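Local coordinates for amine oxidase (Emericella nidulans, PDB 3PGB), which oxidises primary amines as a copper amine oxidase, using a copper ion and a topaquinone cofactor formed within its own chain, at the interface of chains A and B. Coordinates in Å, arbitrary orientation; residue numbers count along the deposited sequence, not the author numbering. Chains: chain A/B, Putative uncharacterized protein.

Contact 1: the interface of chains A and B. Residues chain A 518-521, 531, 697, 699; chain B 554, 556, 575-576, 598.
A:Asp518 hands its backbone carbonyl to the backbone N-H of B:Leu576, joining the 3-10 helix 517-519 of one copper amine oxidase subunit to the paired strands 548-562 and 570-580 of the other. These strands form a beta-hairpin, the arm by which subunits of this family embrace each other. The bond is short and nearly straight, 2.8 Å from B:Leu576 N to A:Asp518 O. Beside it, the extended chain of B:Gln575 lays its CG against the same carbonyl and near CB of A:Asp518.

The apolar contacts centre on B:Leu576, whose two methyls divide the work. B:Leu576 CD1 sits against the backbone of A:Gly520, 3.5 Å from its CA, while B:Leu576 CD2 meets CG2 of A:Val699 tip to tip at 3.7 Å. That same A:Val699 branch, CG2, is also turned toward CG2 of B:Val556, 3.8 Å away; the two valines pass alongside one another, pointing opposite ways. A:Met531 comes in from another side: its chain bends at the thioether (chi3 -62°), bringing methyl CE against CG1 of B:Val556 at 3.4 Å. Farther along strand 548-562, the phenol end of A:Tyr521 points at the branched tip of B:Val554, with A:Tyr521 OH 3.5 Å from B:Val554 CG1.

One water provides a polar bridge at the strand 597-603 side. The carboxamide NE2 of B:Gln598, carried out on an extended chain, lies 2.8 Å from this water, which pairs in turn with A:Val699 N at 3.0 Å. The water's approach to the A:His697 carbonyl is weak.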
ATOM      1  N   ASP A 518     -21.614  14.324  15.782  1.00 16.93           N
ATOM      2  CA  ASP A 518     -20.420  15.036  15.326  1.00 16.87           C
ATOM      3  C   ASP A 518     -19.134  14.218  15.469  1.00 16.52           C
ATOM      4  O   ASP A 518     -18.051  14.681  15.091  1.00 16.32           O
ATOM      5  CB  ASP A 518     -20.285  16.378  16.067  1.00 16.97           C
ATOM      6  CG  ASP A 518     -21.340  17.406  15.635  1.00 17.46           C
ATOM      7  OD1 ASP A 518     -22.275  17.057  14.887  1.00 19.06           O
ATOM      8  OD2 ASP A 518     -21.234  18.573  16.041  1.00 17.79           O
ATOM      9  N   PHE A 519     -19.257  13.000  15.989  1.00 16.27           N
ATOM     10  CA  PHE A 519     -18.099  12.183  16.327  1.00 16.10           C
ATOM     11  C   PHE A 519     -18.217  10.750  15.815  1.00 16.27           C
ATOM     12  O   PHE A 519     -17.636   9.834  16.400  1.00 16.47           O
ATOM     13  CB  PHE A 519     -17.900  12.175  17.843  1.00 15.89           C
ATOM     14  CG  PHE A 519     -17.758  13.541  18.445  1.00 15.25           C
ATOM     15  CD1 PHE A 519     -16.502  14.089  18.674  1.00 15.36           C
ATOM     16  CD2 PHE A 519     -18.876  14.275  18.791  1.00 14.23           C
ATOM     17  CE1 PHE A 519     -16.368  15.353  19.236  1.00 15.15           C
ATOM     18  CE2 PHE A 519     -18.753  15.534  19.345  1.00 14.62           C
ATOM     19  CZ  PHE A 519     -17.494  16.075  19.573  1.00 14.70           C
ATOM     20  N   GLY A 520     -18.957  10.556  14.726  1.00 16.42           N
ATOM     21  CA  GLY A 520     -19.080   9.236  14.107  1.00 16.48           C
ATOM     22  C   GLY A 520     -20.390   9.004  13.377  1.00 16.61           C
ATOM     23  O   GLY A 520     -21.191   9.930  13.187  1.00 16.67           O
ATOM     24  N   TYR A 521     -20.595   7.753  12.967  1.00 16.64           N
ATOM     25  CA  TYR A 521     -21.837   7.316  12.351  1.00 16.67           C
ATOM     26  C   TYR A 521     -22.631   6.461  13.318  1.00 16.81           C
ATOM     27  O   TYR A 521     -22.064   5.759  14.151  1.00 16.91           O
ATOM     28  CB  TYR A 521     -21.560   6.450  11.126  1.00 16.76           C
ATOM     29  CG  TYR A 521     -20.544   7.000  10.164  1.00 16.94           C
ATOM     30  CD1 TYR A 521     -20.788   8.167   9.461  1.00 17.61           C
ATOM     31  CD2 TYR A 521     -19.354   6.330   9.929  1.00 17.99           C
ATOM     32  CE1 TYR A 521     -19.869   8.665   8.561  1.00 18.25           C
ATOM     33  CE2 TYR A 521     -18.430   6.817   9.030  1.00 18.99           C
ATOM     34  CZ  TYR A 521     -18.697   7.986   8.351  1.00 18.92           C
ATOM     35  OH  TYR A 521     -17.777   8.479   7.467  1.00 21.23           O
ATOM     36  N   MET A 531     -15.007   7.343  16.787  1.00 14.64           N
ATOM     37  CA  MET A 531     -13.845   7.708  15.989  1.00 14.64           C
ATOM     38  C   MET A 531     -12.585   7.621  16.826  1.00 14.50           C
ATOM     39  O   MET A 531     -12.626   7.857  18.028  1.00 14.47           O
ATOM     40  CB  MET A 531     -13.998   9.118  15.406  1.00 14.87           C
ATOM     41  CG  MET A 531     -14.163  10.232  16.428  1.00 15.40           C
ATOM     42  SD  MET A 531     -14.487  11.839  15.670  1.00 16.99           S
ATOM     43  CE  MET A 531     -12.987  12.070  14.705  1.00 16.53           C
ATOM     44  N   HIS A 697      -6.634   7.005  10.566  1.00 17.23           N
ATOM     45  CA  HIS A 697      -7.812   7.685  11.079  1.00 16.74           C
ATOM     46  C   HIS A 697      -8.968   6.723  10.874  1.00 16.70           C
ATOM     47  O   HIS A 697      -9.296   6.377   9.737  1.00 16.81           O
ATOM     48  CB  HIS A 697      -8.084   8.992  10.333  1.00 16.62           C
ATOM     49  CG  HIS A 697      -6.936   9.950  10.346  1.00 16.09           C
ATOM     50  ND1 HIS A 697      -6.539  10.626  11.480  1.00 14.47           N
ATOM     51  CD2 HIS A 697      -6.106  10.356   9.356  1.00 15.91           C
ATOM     52  CE1 HIS A 697      -5.508  11.399  11.189  1.00 14.61           C
ATOM     53  NE2 HIS A 697      -5.229  11.258   9.907  1.00 15.35           N
ATOM     54  N   VAL A 699     -12.857   5.974  11.519  1.00 15.41           N
ATOM     55  CA  VAL A 699     -14.238   6.291  11.843  1.00 14.94           C
ATOM     56  C   VAL A 699     -15.078   5.074  11.462  1.00 14.43           C
ATOM     57  O   VAL A 699     -15.572   4.992  10.342  1.00 14.42           O
ATOM     58  CB  VAL A 699     -14.727   7.542  11.079  1.00 15.08           C
ATOM     59  CG1 VAL A 699     -16.134   7.925  11.534  1.00 15.11           C
ATOM     60  CG2 VAL A 699     -13.761   8.700  11.286  1.00 14.83           C
TER
ATOM     61  N   VAL B 554     -15.897  13.461   4.345  1.00 15.64           N
ATOM     62  CA  VAL B 554     -15.967  13.261   5.773  1.00 15.85           C
ATOM     63  C   VAL B 554     -14.559  13.402   6.271  1.00 16.49           C
ATOM     64  O   VAL B 554     -13.679  12.618   5.905  1.00 16.61           O
ATOM     65  CB  VAL B 554     -16.508  11.884   6.145  1.00 15.88           C
ATOM     66  CG1 VAL B 554     -16.481  11.700   7.663  1.00 15.50           C
ATOM     67  CG2 VAL B 554     -17.911  11.722   5.606  1.00 15.95           C
ATOM     68  N   VAL B 556     -11.677  14.289   9.450  1.00 16.93           N
ATOM     69  CA  VAL B 556     -11.352  14.226  10.872  1.00 17.08           C
ATOM     70  C   VAL B 556     -10.479  15.434  11.163  1.00 17.28           C
ATOM     71  O   VAL B 556      -9.388  15.551  10.611  1.00 17.68           O
ATOM     72  CB  VAL B 556     -10.612  12.918  11.236  1.00 17.01           C
ATOM     73  CG1 VAL B 556     -10.296  12.875  12.714  1.00 16.46           C
ATOM     74  CG2 VAL B 556     -11.452  11.714  10.846  1.00 16.47           C
ATOM     75  N   GLN B 575     -13.120  15.967  15.798  1.00 21.16           N
ATOM     76  CA  GLN B 575     -14.513  15.965  15.379  1.00 21.39           C
ATOM     77  C   GLN B 575     -14.611  15.535  13.919  1.00 21.46           C
ATOM     78  O   GLN B 575     -13.623  15.594  13.180  1.00 21.47           O
ATOM     79  CB  GLN B 575     -15.048  17.386  15.538  1.00 21.61           C
ATOM     80  CG  GLN B 575     -16.532  17.570  15.374  1.00 22.43           C
ATOM     81  CD  GLN B 575     -16.927  19.036  15.434  1.00 23.01           C
ATOM     82  OE1 GLN B 575     -17.468  19.584  14.467  1.00 23.43           O
ATOM     83  NE2 GLN B 575     -16.650  19.682  16.567  1.00 22.62           N
ATOM     84  N   LEU B 576     -15.797  15.092  13.509  1.00 21.39           N
ATOM     85  CA  LEU B 576     -16.065  14.856  12.097  1.00 21.26           C
ATOM     86  C   LEU B 576     -16.519  16.163  11.472  1.00 21.26           C
ATOM     87  O   LEU B 576     -17.319  16.886  12.061  1.00 21.30           O
ATOM     88  CB  LEU B 576     -17.160  13.802  11.894  1.00 21.21           C
ATOM     89  CG  LEU B 576     -16.819  12.326  12.096  1.00 20.68           C
ATOM     90  CD1 LEU B 576     -17.987  11.463  11.641  1.00 19.51           C
ATOM     91  CD2 LEU B 576     -15.551  11.946  11.346  1.00 20.50           C
ATOM     92  N   GLN B 598     -11.786  11.904   4.279  1.00 18.82           N
ATOM     93  CA  GLN B 598     -12.252  10.738   3.539  1.00 18.75           C
ATOM     94  C   GLN B 598     -13.213  11.205   2.452  1.00 18.54           C
ATOM     95  O   GLN B 598     -13.979  12.146   2.660  1.00 18.22           O
ATOM     96  CB  GLN B 598     -12.947   9.736   4.467  1.00 18.92           C
ATOM     97  CG  GLN B 598     -12.046   9.127   5.536  1.00 18.97           C
ATOM     98  CD  GLN B 598     -12.740   8.039   6.345  1.00 19.11           C
ATOM     99  OE1 GLN B 598     -13.899   7.708   6.098  1.00 18.33           O
ATOM    100  NE2 GLN B 598     -12.024   7.473   7.313  1.00 19.20           N
TER
HETATM  101  O   HOH W   1     -12.267   5.075   8.706  1.00 22.29           O

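Contact 2: the interface of chains A and B. Residues chain A 420, 487, 505, 709-710; chain B 454-458.
The loop segment B:Tyr454 to B:Met456, running into the short strand 457-460, presses against loop residues and strand 486-492 of the other copper amine oxidase subunit. At one end B:Arg458 grips A:Asp420 side-on in a salt bridge. B:Arg458 NE donates to A:Asp420 OD1 at 2.7 Å and B:Arg458 NH2 to A:Asp420 OD2 at 2.8 Å, so each carboxylate oxygen has its own N-H, met on the syn side. The match is not quite flat: carboxylate and guanidinium planes stand 32° apart, though both oxygens stay close to the guanidinium plane. Two bonds should limit rotation of either group, and the paired charges probably help keep both ionised.

The methylenes of B:Arg458 also serve the contact. B:Arg458 CD lies at the edge of the A:Phe710 ring, in its plane and 3.5 Å from A:Phe710 CZ, while the chain bends at chi3 (-39°) to turn the guanidinium toward A:Asp420. A:Phe710 CE2 also packs against B:Pro455 CG at 3.9 Å. One face of that ring is met near its rim by CB of A:Ser505, from its own chain. The A:Ser505 hydroxyl OG accepts the backbone N-H of B:Arg458 at 3.2 Å; its return bond to the B:Arg458 carbonyl is weak.

A further backbone bond runs from A:Phe710 N to B:Met456 O, 2.7 Å. Near it, the terminal methyl CE of B:Met456 curls back to CB of A:Val709, 3.7 Å away. A:Met487 comes from strand 486-492 to cross B:Tyr454 at about a right angle, A:Met487 SD lying 4.0 Å from B:Tyr454 CB. Together the charged clamp, the backbone bond and the packing of A:Phe710 tie this segment to the neighbouring subunit and help hold the dimer together.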
ATOM      1  N   ASP A 420      -3.286 -17.271  10.200  1.00 18.07           N
ATOM      2  CA  ASP A 420      -2.477 -16.107  10.557  1.00 17.84           C
ATOM      3  C   ASP A 420      -1.203 -16.039   9.720  1.00 17.94           C
ATOM      4  O   ASP A 420      -0.751 -14.953   9.377  1.00 17.84           O
ATOM      5  CB  ASP A 420      -2.120 -16.136  12.045  1.00 17.84           C
ATOM      6  CG  ASP A 420      -3.288 -15.740  12.934  1.00 17.42           C
ATOM      7  OD1 ASP A 420      -3.946 -14.722  12.632  1.00 17.07           O
ATOM      8  OD2 ASP A 420      -3.541 -16.435  13.937  1.00 15.78           O
ATOM      9  N   MET A 487      -1.746  -6.949  13.945  1.00 16.57           N
ATOM     10  CA  MET A 487      -0.865  -7.905  13.278  1.00 16.06           C
ATOM     11  C   MET A 487       0.331  -7.150  12.725  1.00 15.28           C
ATOM     12  O   MET A 487       0.181  -6.330  11.828  1.00 15.15           O
ATOM     13  CB  MET A 487      -1.612  -8.636  12.152  1.00 16.27           C
ATOM     14  CG  MET A 487      -0.733  -9.556  11.289  1.00 16.89           C
ATOM     15  SD  MET A 487      -1.632 -10.346   9.925  1.00 19.01           S
ATOM     16  CE  MET A 487      -2.285 -11.797  10.761  1.00 17.39           C
ATOM     17  N   SER A 505      -7.595  -5.498  13.264  1.00 12.79           N
ATOM     18  CA  SER A 505      -8.881  -6.169  13.205  1.00 12.70           C
ATOM     19  C   SER A 505      -9.406  -6.263  14.634  1.00 12.67           C
ATOM     20  O   SER A 505      -8.974  -5.502  15.493  1.00 12.56           O
ATOM     21  CB  SER A 505      -8.742  -7.552  12.569  1.00 12.62           C
ATOM     22  OG  SER A 505     -10.015  -8.134  12.350  1.00 12.24           O
ATOM     23  N   VAL A 709     -11.722  -5.130   9.592  1.00 14.91           N
ATOM     24  CA  VAL A 709     -11.053  -6.045   8.671  1.00 15.38           C
ATOM     25  C   VAL A 709      -9.637  -5.569   8.343  1.00 15.86           C
ATOM     26  O   VAL A 709      -9.385  -4.362   8.222  1.00 15.87           O
ATOM     27  CB  VAL A 709     -11.867  -6.221   7.365  1.00 15.39           C
ATOM     28  CG1 VAL A 709     -13.258  -6.736   7.686  1.00 15.13           C
ATOM     29  CG2 VAL A 709     -11.945  -4.914   6.585  1.00 15.16           C
ATOM     30  N   PHE A 710      -8.725  -6.529   8.190  1.00 16.07           N
ATOM     31  CA  PHE A 710      -7.315  -6.238   7.925  1.00 16.18           C
ATOM     32  C   PHE A 710      -7.053  -5.627   6.546  1.00 16.30           C
ATOM     33  O   PHE A 710      -6.021  -4.991   6.339  1.00 16.36           O
ATOM     34  CB  PHE A 710      -6.476  -7.518   8.039  1.00 16.28           C
ATOM     35  CG  PHE A 710      -6.220  -7.977   9.454  1.00 16.44           C
ATOM     36  CD1 PHE A 710      -5.656  -7.121  10.391  1.00 16.27           C
ATOM     37  CD2 PHE A 710      -6.495  -9.289   9.832  1.00 16.49           C
ATOM     38  CE1 PHE A 710      -5.403  -7.547  11.687  1.00 17.41           C
ATOM     39  CE2 PHE A 710      -6.240  -9.728  11.126  1.00 16.80           C
ATOM     40  CZ  PHE A 710      -5.692  -8.856  12.058  1.00 16.85           C
TER
ATOM     41  N   TYR B 454      -1.917 -12.485   4.460  1.00 16.28           N
ATOM     42  CA  TYR B 454      -2.505 -12.090   5.741  1.00 15.98           C
ATOM     43  C   TYR B 454      -4.001 -12.396   5.711  1.00 15.51           C
ATOM     44  O   TYR B 454      -4.620 -12.315   4.657  1.00 15.23           O
ATOM     45  CB  TYR B 454      -2.272 -10.586   5.992  1.00 16.04           C
ATOM     46  CG  TYR B 454      -3.000  -9.668   5.020  1.00 16.25           C
ATOM     47  CD1 TYR B 454      -2.413  -9.276   3.822  1.00 16.51           C
ATOM     48  CD2 TYR B 454      -4.282  -9.201   5.300  1.00 16.31           C
ATOM     49  CE1 TYR B 454      -3.085  -8.436   2.930  1.00 16.55           C
ATOM     50  CE2 TYR B 454      -4.958  -8.374   4.421  1.00 16.00           C
ATOM     51  CZ  TYR B 454      -4.357  -7.994   3.239  1.00 16.21           C
ATOM     52  OH  TYR B 454      -5.031  -7.168   2.371  1.00 15.45           O
ATOM     53  N   PRO B 455      -4.594 -12.724   6.869  1.00 15.24           N
ATOM     54  CA  PRO B 455      -6.011 -13.063   6.921  1.00 15.12           C
ATOM     55  C   PRO B 455      -6.896 -11.834   6.760  1.00 15.05           C
ATOM     56  O   PRO B 455      -6.424 -10.715   6.913  1.00 14.94           O
ATOM     57  CB  PRO B 455      -6.172 -13.647   8.324  1.00 15.05           C
ATOM     58  CG  PRO B 455      -5.187 -12.918   9.131  1.00 14.89           C
ATOM     59  CD  PRO B 455      -4.009 -12.663   8.218  1.00 15.38           C
ATOM     60  N   MET B 456      -8.169 -12.056   6.450  1.00 14.98           N
ATOM     61  CA  MET B 456      -9.142 -10.974   6.320  1.00 15.01           C
ATOM     62  C   MET B 456      -9.461 -10.345   7.684  1.00 14.75           C
ATOM     63  O   MET B 456      -9.504  -9.119   7.824  1.00 14.70           O
ATOM     64  CB  MET B 456     -10.432 -11.519   5.684  1.00 15.30           C
ATOM     65  CG  MET B 456     -11.614 -10.546   5.630  1.00 16.10           C
ATOM     66  SD  MET B 456     -11.462  -9.346   4.294  1.00 17.49           S
ATOM     67  CE  MET B 456     -10.155  -8.351   4.941  1.00 18.46           C
ATOM     68  N   ALA B 457      -9.688 -11.194   8.682  1.00 14.33           N
ATOM     69  CA  ALA B 457     -10.108 -10.743  10.004  1.00 14.17           C
ATOM     70  C   ALA B 457      -9.755 -11.781  11.064  1.00 14.11           C
ATOM     71  O   ALA B 457      -9.571 -12.962  10.761  1.00 13.86           O
ATOM     72  CB  ALA B 457     -11.608 -10.472  10.008  1.00 13.90           C
ATOM     73  N   ARG B 458      -9.659 -11.335  12.311  1.00 14.28           N
ATOM     74  CA  ARG B 458      -9.392 -12.239  13.417  1.00 14.33           C
ATOM     75  C   ARG B 458      -9.817 -11.620  14.716  1.00 14.42           C
ATOM     76  O   ARG B 458     -10.001 -10.408  14.791  1.00 14.21           O
ATOM     77  CB  ARG B 458      -7.904 -12.560  13.508  1.00 14.38           C
ATOM     78  CG  ARG B 458      -7.072 -11.438  14.097  1.00 14.27           C
ATOM     79  CD  ARG B 458      -5.573 -11.735  14.074  1.00 14.49           C
ATOM     80  NE  ARG B 458      -5.264 -13.129  14.381  1.00 14.66           N
ATOM     81  CZ  ARG B 458      -5.383 -13.692  15.580  1.00 14.48           C
ATOM     82  NH1 ARG B 458      -5.824 -12.998  16.632  1.00 15.77           N
ATOM     83  NH2 ARG B 458      -5.072 -14.968  15.729  1.00 13.33           N
TER

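The C-alpha centres of contact 1 and contact 2 lie about 23 Å apart, on one two-fold symmetric interface, and they share no residue. Contact 1 draws chain B in through the long strands 548-562 and 570-580, contact 2 through the loop segment leading into strand 457-460. Chain A answers from separate stretches in each, although its residues 697-699 and 709-710 are close in sequence. With the symmetry twins, the two patches recur with the chains exchanged. The centres lie about 20 Å and 16 Å from A:Asp403, the predicted catalytic base, so dimer packing could help steady the framework around the active site.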